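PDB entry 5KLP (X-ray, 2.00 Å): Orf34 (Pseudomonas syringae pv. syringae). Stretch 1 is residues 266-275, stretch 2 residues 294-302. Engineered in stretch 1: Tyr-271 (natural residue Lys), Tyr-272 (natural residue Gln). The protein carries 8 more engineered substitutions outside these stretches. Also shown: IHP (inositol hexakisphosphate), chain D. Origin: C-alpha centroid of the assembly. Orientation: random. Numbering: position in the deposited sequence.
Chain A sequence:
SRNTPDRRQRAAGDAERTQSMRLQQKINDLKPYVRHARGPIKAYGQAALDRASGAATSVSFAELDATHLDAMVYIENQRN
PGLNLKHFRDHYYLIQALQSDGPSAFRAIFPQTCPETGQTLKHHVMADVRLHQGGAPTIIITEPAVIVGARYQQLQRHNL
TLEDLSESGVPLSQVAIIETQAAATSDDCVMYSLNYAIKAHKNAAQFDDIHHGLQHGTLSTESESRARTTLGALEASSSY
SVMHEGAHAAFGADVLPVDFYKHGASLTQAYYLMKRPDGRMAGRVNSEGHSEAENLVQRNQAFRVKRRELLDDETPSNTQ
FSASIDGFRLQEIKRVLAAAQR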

ATOM      1  N   SER A 266      -0.302   7.221  12.650  1.00 18.24           N
ATOM      2  CA  SER A 266       0.141   7.402  14.027  1.00 21.99           C
ATOM      3  C   SER A 266       1.295   8.400  14.203  1.00 24.91           C
ATOM      4  O   SER A 266       2.389   8.236  13.645  1.00 19.29           O
ATOM      5  CB  SER A 266       0.546   6.046  14.621  1.00 16.45           C
ATOM      6  OG  SER A 266       1.126   6.217  15.901  1.00 20.63           O
ATOM      7  N   LEU A 267       1.043   9.421  15.008  1.00 20.76           N
ATOM      8  CA  LEU A 267       2.087  10.363  15.387  1.00 23.16           C
ATOM      9  C   LEU A 267       3.212   9.663  16.172  1.00 24.21           C
ATOM     10  O   LEU A 267       4.397   9.928  15.965  1.00 21.80           O
ATOM     11  CB  LEU A 267       1.483  11.497  16.222  1.00 23.59           C
ATOM     12  CG  LEU A 267       2.466  12.347  17.020  1.00 36.69           C
ATOM     13  CD1 LEU A 267       3.455  13.064  16.099  1.00 41.80           C
ATOM     14  CD2 LEU A 267       1.722  13.333  17.905  1.00 45.49           C
ATOM     15  N   THR A 268       2.853   8.760  17.072  1.00 21.60           N
ATOM     16  CA  THR A 268       3.884   8.145  17.903  1.00 26.26           C
ATOM     17  C   THR A 268       4.736   7.172  17.081  1.00 25.31           C
ATOM     18  O   THR A 268       5.943   7.068  17.296  1.00 21.23           O
ATOM     19  CB  THR A 268       3.287   7.438  19.128  1.00 24.14           C
ATOM     20  OG1 THR A 268       2.276   6.514  18.720  1.00 22.08           O
ATOM     21  CG2 THR A 268       2.688   8.472  20.058  1.00 23.53           C
ATOM     22  N   GLN A 269       4.116   6.466  16.141  1.00 20.07           N
ATOM     23  CA  GLN A 269       4.887   5.605  15.241  1.00 21.63           C
ATOM     24  C   GLN A 269       5.986   6.410  14.540  1.00 22.25           C
ATOM     25  O   GLN A 269       7.159   6.017  14.538  1.00 25.12           O
ATOM     26  CB  GLN A 269       3.968   4.948  14.210  1.00 21.48           C
ATOM     27  CG  GLN A 269       4.658   4.031  13.213  1.00 20.63           C
ATOM     28  CD  GLN A 269       3.682   3.532  12.178  1.00 22.43           C
ATOM     29  OE1 GLN A 269       3.151   4.313  11.379  1.00 20.73           O
ATOM     30  NE2 GLN A 269       3.405   2.230  12.203  1.00 19.37           N
ATOM     31  N   ALA A 270       5.596   7.553  13.983  1.00 22.61           N
ATOM     32  CA  ALA A 270       6.526   8.447  13.303  1.00 22.73           C
ATOM     33  C   ALA A 270       7.670   8.827  14.226  1.00 24.44           C
ATOM     34  O   ALA A 270       8.825   8.828  13.809  1.00 26.38           O
ATOM     35  CB  ALA A 270       5.812   9.693  12.804  1.00 22.36           C
ATOM     36  N   TYR A 271       7.340   9.143  15.475  1.00 21.82           N
ATOM     37  CA  TYR A 271       8.354   9.489  16.458  1.00 24.60           C
ATOM     38  C   TYR A 271       9.359   8.345  16.643  1.00 25.67           C
ATOM     39  O   TYR A 271      10.570   8.568  16.574  1.00 23.38           O
ATOM     40  CB  TYR A 271       7.699   9.869  17.795  1.00 23.55           C
ATOM     41  CG  TYR A 271       8.682  10.002  18.935  1.00 26.17           C
ATOM     42  CD1 TYR A 271       9.402  11.173  19.125  1.00 32.05           C
ATOM     43  CD2 TYR A 271       8.884   8.955  19.825  1.00 28.47           C
ATOM     44  CE1 TYR A 271      10.305  11.294  20.157  1.00 31.52           C
ATOM     45  CE2 TYR A 271       9.787   9.074  20.864  1.00 34.82           C
ATOM     46  CZ  TYR A 271      10.493  10.251  21.021  1.00 34.51           C
ATOM     47  OH  TYR A 271      11.396  10.379  22.049  1.00 44.81           O
ATOM     48  N   TYR A 272       8.871   7.125  16.870  1.00 21.94           N
ATOM     49  CA  TYR A 272       9.773   5.993  17.104  1.00 23.96           C
ATOM     50  C   TYR A 272      10.559   5.579  15.853  1.00 24.88           C
ATOM     51  O   TYR A 272      11.706   5.147  15.951  1.00 26.02           O
ATOM     52  CB  TYR A 272       8.999   4.794  17.669  1.00 25.61           C
ATOM     53  CG  TYR A 272       8.423   5.097  19.039  1.00 23.68           C
ATOM     54  CD1 TYR A 272       9.257   5.324  20.118  1.00 23.07           C
ATOM     55  CD2 TYR A 272       7.051   5.179  19.242  1.00 26.21           C
ATOM     56  CE1 TYR A 272       8.750   5.634  21.367  1.00 30.28           C
ATOM     57  CE2 TYR A 272       6.530   5.487  20.493  1.00 29.89           C
ATOM     58  CZ  TYR A 272       7.387   5.707  21.550  1.00 27.84           C
ATOM     59  OH  TYR A 272       6.886   6.007  22.793  1.00 25.52           O
ATOM     60  N   LEU A 273       9.950   5.708  14.682  1.00 22.86           N
ATOM     61  CA  LEU A 273      10.652   5.389  13.446  1.00 21.89           C
ATOM     62  C   LEU A 273      11.869   6.301  13.264  1.00 23.02           C
ATOM     63  O   LEU A 273      12.938   5.846  12.866  1.00 23.57           O
ATOM     64  CB  LEU A 273       9.705   5.504  12.251  1.00 24.90           C
ATOM     65  CG  LEU A 273       8.660   4.382  12.193  1.00 23.56           C
ATOM     66  CD1 LEU A 273       7.784   4.537  10.979  1.00 31.49           C
ATOM     67  CD2 LEU A 273       9.372   3.051  12.169  1.00 22.18           C
HETATM   68  N   MSE A 274      11.701   7.587  13.570  1.00 22.55           N
HETATM   69  CA  MSE A 274      12.803   8.550  13.466  1.00 31.17           C
HETATM   70  C   MSE A 274      13.901   8.332  14.497  1.00 28.81           C
HETATM   71  O   MSE A 274      14.989   8.892  14.380  1.00 31.11           O
HETATM   72  CB  MSE A 274      12.283   9.977  13.603  1.00 24.43           C
HETATM   73  CG  MSE A 274      11.473  10.450  12.419  1.00 23.93           C
HETATM   74 SE   MSE A 274      11.322  12.404  12.448  1.00 49.53          SE
HETATM   75  CE  MSE A 274      13.185  12.849  12.031  1.00 44.22           C
ATOM     76  N   LYS A 275      13.612   7.522  15.507  1.00 33.40           N
ATOM     77  CA  LYS A 275      14.574   7.245  16.570  1.00 32.42           C
ATOM     78  C   LYS A 275      15.473   6.074  16.215  1.00 28.90           C
ATOM     79  O   LYS A 275      16.457   5.812  16.894  1.00 29.29           O
ATOM     80  CB  LYS A 275      13.837   6.961  17.882  1.00 40.30           C
ATOM     81  CG  LYS A 275      13.224   8.191  18.522  1.00 49.61           C
ATOM     82  CD  LYS A 275      13.044   8.030  20.033  1.00 61.58           C
ATOM     83  CE  LYS A 275      14.048   7.071  20.655  1.00 65.30           C
ATOM     84  NZ  LYS A 275      13.796   6.896  22.115  1.00 67.41           N
ATOM     85  N   GLU A 294      10.941  18.824   5.302  1.00 42.51           N
ATOM     86  CA  GLU A 294       9.927  18.273   6.178  1.00 34.05           C
ATOM     87  C   GLU A 294      10.286  16.823   6.459  1.00 33.87           C
ATOM     88  O   GLU A 294      10.563  16.060   5.531  1.00 38.80           O
ATOM     89  CB  GLU A 294       8.544  18.399   5.522  1.00 36.22           C
ATOM     90  CG  GLU A 294       7.397  17.816   6.307  1.00 39.84           C
ATOM     91  CD  GLU A 294       6.042  18.194   5.722  1.00 42.36           C
ATOM     92  OE1 GLU A 294       5.752  17.841   4.554  1.00 41.49           O
ATOM     93  OE2 GLU A 294       5.258  18.843   6.445  1.00 42.45           O
ATOM     94  N   ASN A 295      10.333  16.448   7.733  1.00 34.65           N
ATOM     95  CA  ASN A 295      10.563  15.053   8.079  1.00 33.87           C
ATOM     96  C   ASN A 295       9.248  14.377   8.447  1.00 36.43           C
ATOM     97  O   ASN A 295       8.196  15.013   8.467  1.00 25.21           O
ATOM     98  CB  ASN A 295      11.599  14.917   9.211  1.00 34.50           C
ATOM     99  CG  ASN A 295      11.157  15.562  10.520  1.00 37.28           C
ATOM    100  OD1 ASN A 295       9.990  15.509  10.903  1.00 37.17           O
ATOM    101  ND2 ASN A 295      12.114  16.159  11.227  1.00 39.95           N
ATOM    102  N   LEU A 296       9.323  13.088   8.749  1.00 32.63           N
ATOM    103  CA  LEU A 296       8.141  12.279   9.005  1.00 33.78           C
ATOM    104  C   LEU A 296       7.272  12.818  10.153  1.00 32.09           C
ATOM    105  O   LEU A 296       6.050  12.857  10.047  1.00 27.33           O
ATOM    106  CB  LEU A 296       8.581  10.847   9.299  1.00 28.18           C
ATOM    107  CG  LEU A 296       7.717   9.671   8.888  1.00 31.70           C
ATOM    108  CD1 LEU A 296       7.234   9.799   7.440  1.00 25.74           C
ATOM    109  CD2 LEU A 296       8.535   8.398   9.091  1.00 28.71           C
ATOM    110  N   VAL A 297       7.891  13.223  11.257  1.00 29.07           N
ATOM    111  CA  VAL A 297       7.096  13.754  12.358  1.00 31.74           C
ATOM    112  C   VAL A 297       6.442  15.098  11.992  1.00 31.68           C
ATOM    113  O   VAL A 297       5.278  15.337  12.306  1.00 28.47           O
ATOM    114  CB  VAL A 297       7.940  13.898  13.630  1.00 31.36           C
ATOM    115  CG1 VAL A 297       7.229  14.774  14.638  1.00 29.02           C
ATOM    116  CG2 VAL A 297       8.218  12.503  14.222  1.00 26.86           C
ATOM    117  N   GLN A 298       7.176  15.959  11.301  1.00 26.21           N
ATOM    118  CA  GLN A 298       6.632  17.254  10.913  1.00 32.09           C
ATOM    119  C   GLN A 298       5.468  17.075   9.953  1.00 33.15           C
ATOM    120  O   GLN A 298       4.467  17.785  10.037  1.00 27.80           O
ATOM    121  CB  GLN A 298       7.711  18.128  10.278  1.00 28.89           C
ATOM    122  CG  GLN A 298       8.778  18.593  11.274  1.00 30.38           C
ATOM    123  CD  GLN A 298       9.974  19.199  10.585  1.00 45.94           C
ATOM    124  OE1 GLN A 298      10.347  18.785   9.487  1.00 43.06           O
ATOM    125  NE2 GLN A 298      10.573  20.201  11.212  1.00 51.04           N
ATOM    126  N   ARG A 299       5.597  16.114   9.044  1.00 31.25           N
ATOM    127  CA  ARG A 299       4.523  15.845   8.107  1.00 26.95           C
ATOM    128  C   ARG A 299       3.281  15.374   8.844  1.00 26.12           C
ATOM    129  O   ARG A 299       2.179  15.897   8.619  1.00 29.60           O
ATOM    130  CB  ARG A 299       4.938  14.803   7.063  1.00 24.42           C
ATOM    131  CG  ARG A 299       3.796  14.514   6.121  1.00 24.75           C
ATOM    132  CD  ARG A 299       4.083  13.456   5.069  1.00 23.00           C
ATOM    133  NE  ARG A 299       2.854  13.286   4.303  1.00 20.57           N
ATOM    134  CZ  ARG A 299       2.518  14.018   3.245  1.00 21.08           C
ATOM    135  NH1 ARG A 299       3.336  14.953   2.777  1.00 22.32           N
ATOM    136  NH2 ARG A 299       1.354  13.801   2.642  1.00 24.38           N
ATOM    137  N   ASN A 300       3.472  14.418   9.751  1.00 23.66           N
ATOM    138  CA  ASN A 300       2.371  13.870  10.527  1.00 22.16           C
ATOM    139  C   ASN A 300       1.624  14.968  11.267  1.00 26.59           C
ATOM    140  O   ASN A 300       0.389  15.009  11.251  1.00 28.14           O
ATOM    141  CB  ASN A 300       2.880  12.824  11.524  1.00 36.52           C
ATOM    142  CG  ASN A 300       1.748  12.062  12.195  1.00 33.09           C
ATOM    143  OD1 ASN A 300       1.081  12.584  13.090  1.00 32.34           O
ATOM    144  ND2 ASN A 300       1.522  10.823  11.762  1.00 24.93           N
ATOM    145  N   GLN A 301       2.370  15.874  11.891  1.00 25.49           N
ATOM    146  CA  GLN A 301       1.751  16.990  12.603  1.00 35.88           C
ATOM    147  C   GLN A 301       1.043  17.973  11.671  1.00 37.23           C
ATOM    148  O   GLN A 301       0.031  18.562  12.044  1.00 41.60           O
ATOM    149  CB  GLN A 301       2.782  17.735  13.451  1.00 42.70           C
ATOM    150  CG  GLN A 301       3.163  16.967  14.719  1.00 57.86           C
ATOM    151  CD  GLN A 301       2.090  17.026  15.801  1.00 69.53           C
ATOM    152  OE1 GLN A 301       0.988  17.539  15.586  1.00 76.40           O
ATOM    153  NE2 GLN A 301       2.407  16.482  16.970  1.00 74.32           N
ATOM    154  N   ALA A 302       1.565  18.152  10.465  1.00 32.08           N
ATOM    155  CA  ALA A 302       0.945  19.080   9.525  1.00 32.53           C
ATOM    156  C   ALA A 302      -0.435  18.576   9.098  1.00 36.50           C
ATOM    157  O   ALA A 302      -1.317  19.365   8.748  1.00 40.16           O
ATOM    158  CB  ALA A 302       1.840  19.297   8.309  1.00 29.57           C
TER
HETATM  159  C1  IHP D 401       3.135  14.469  -5.844  1.00 32.19           C
HETATM  160  C2  IHP D 401       2.764  13.404  -4.715  1.00 29.30           C
HETATM  161  C3  IHP D 401       2.477  13.811  -3.219  1.00 41.92           C
HETATM  162  C4  IHP D 401       2.702  15.366  -2.916  1.00 35.79           C
HETATM  163  C5  IHP D 401       3.575  16.163  -3.867  1.00 35.34           C
HETATM  164  C6  IHP D 401       2.979  15.924  -5.247  1.00 41.40           C
HETATM  165  O11 IHP D 401       4.299  14.237  -6.396  1.00 41.17           O
HETATM  166  P1  IHP D 401       4.722  13.942  -8.009  1.00 32.60           P
HETATM  167  O21 IHP D 401       5.814  12.876  -8.071  1.00 42.79           O
HETATM  168  O31 IHP D 401       5.267  15.225  -8.644  1.00 48.03           O
HETATM  169  O41 IHP D 401       3.579  13.464  -8.889  1.00 36.45           O
HETATM  170  O12 IHP D 401       3.549  12.275  -4.761  1.00 22.03           O
HETATM  171  P2  IHP D 401       2.782  10.822  -5.129  1.00 23.28           P
HETATM  172  O22 IHP D 401       2.120  10.922  -6.519  1.00 22.89           O
HETATM  173  O32 IHP D 401       3.701   9.596  -5.111  1.00 22.79           O
HETATM  174  O42 IHP D 401       1.615  10.617  -4.133  1.00 18.87           O
HETATM  175  O13 IHP D 401       3.245  13.086  -2.507  1.00 45.75           O
HETATM  176  P3  IHP D 401       3.045  11.912  -1.316  1.00 22.02           P
HETATM  177  O23 IHP D 401       2.262  10.645  -1.664  1.00 21.35           O
HETATM  178  O33 IHP D 401       4.535  11.580  -1.258  1.00 18.70           O
HETATM  179  O43 IHP D 401       2.545  12.455   0.019  1.00 19.28           O
HETATM  180  O14 IHP D 401       3.105  15.574  -1.655  1.00 25.15           O
HETATM  181  P4  IHP D 401       2.094  16.001  -0.461  1.00 26.68           P
HETATM  182  O24 IHP D 401       1.309  14.799   0.068  1.00 24.27           O
HETATM  183  O34 IHP D 401       2.835  16.686   0.706  1.00 27.00           O
HETATM  184  O44 IHP D 401       1.059  17.021  -0.969  1.00 29.35           O
HETATM  185  O15 IHP D 401       4.902  15.999  -3.743  1.00 36.84           O
HETATM  186  P5  IHP D 401       5.953  17.221  -3.186  1.00 40.09           P
HETATM  187  O25 IHP D 401       5.160  18.374  -2.560  1.00 37.03           O
HETATM  188  O35 IHP D 401       6.913  16.669  -2.097  1.00 28.82           O
HETATM  189  O45 IHP D 401       6.810  17.812  -4.310  1.00 43.87           O
HETATM  190  O16 IHP D 401       3.420  16.835  -6.112  1.00 55.05           O
HETATM  191  P6  IHP D 401       2.538  17.471  -7.333  1.00 40.23           P
HETATM  192  O26 IHP D 401       1.085  17.651  -6.900  1.00 44.34           O
HETATM  193  O36 IHP D 401       3.096  18.836  -7.775  1.00 54.26           O
HETATM  194  O46 IHP D 401       2.571  16.554  -8.561  1.00 42.01           O

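This is a small, nearly antiparallel helix-helix contact held by side-chain packing, with no hydrogen bond passing between the two stretches. The helix axes run at 169° and approach to 8.8 Å, and the closest CA atoms are those of Ala-270 and Val-297, 5.4 Å apart. A methyl group at that position occupies little of the gap: Ala-270 points toward the other helix, and its CB sits 4.0 Å from Val-297 CG2 and 4.4 Å from Leu-296 CG.

Val-297 is the knob. Its side chain fits among Leu-267, Ala-270, Tyr-271 and Met-274, four residues spaced i, i+3, i+4 and i+7 along the facing helix. Met-274, a selenomethionine, closes one end of this hole with SE 3.6 Å from Val-297 CG2, while Leu-267 CD1 is 4.4 Å from Val-297 CG1. Tyr-271 is an engineered residue; it points away and contributes little more than its backbone and CB, with N 3.7 Å from Val-297 CG2.

Polar groups border this apolar patch without bonding across it. Asn-300 packs its OD1 3.3 Å from Leu-267 CB, and its ND2 lies 3.3 Å from Ser-266 O, but the angle is too poor for a hydrogen bond. Gln-301 points sideways, yet its end reaches over so that NE2 comes 3.4 Å from Leu-267 CD2.

Within each stretch, a side-chain hydrogen bond caps the start of the helix. Ser-266 OG accepts from Gln-269 N at 3.0 Å, and Asn-295 OD1 accepts from Gln-298 N at 2.9 Å. The second cap is reciprocated, since Asn-295 N donates to Gln-298 OE1 at 2.9 Å. Asn-295 also serves the packing: its ND2 lies 3.6 Å from Met-274 CE. Arg-299 takes no part in the contact and binds inositol hexakisphosphate, with NH1 2.7 Å from IHP O34.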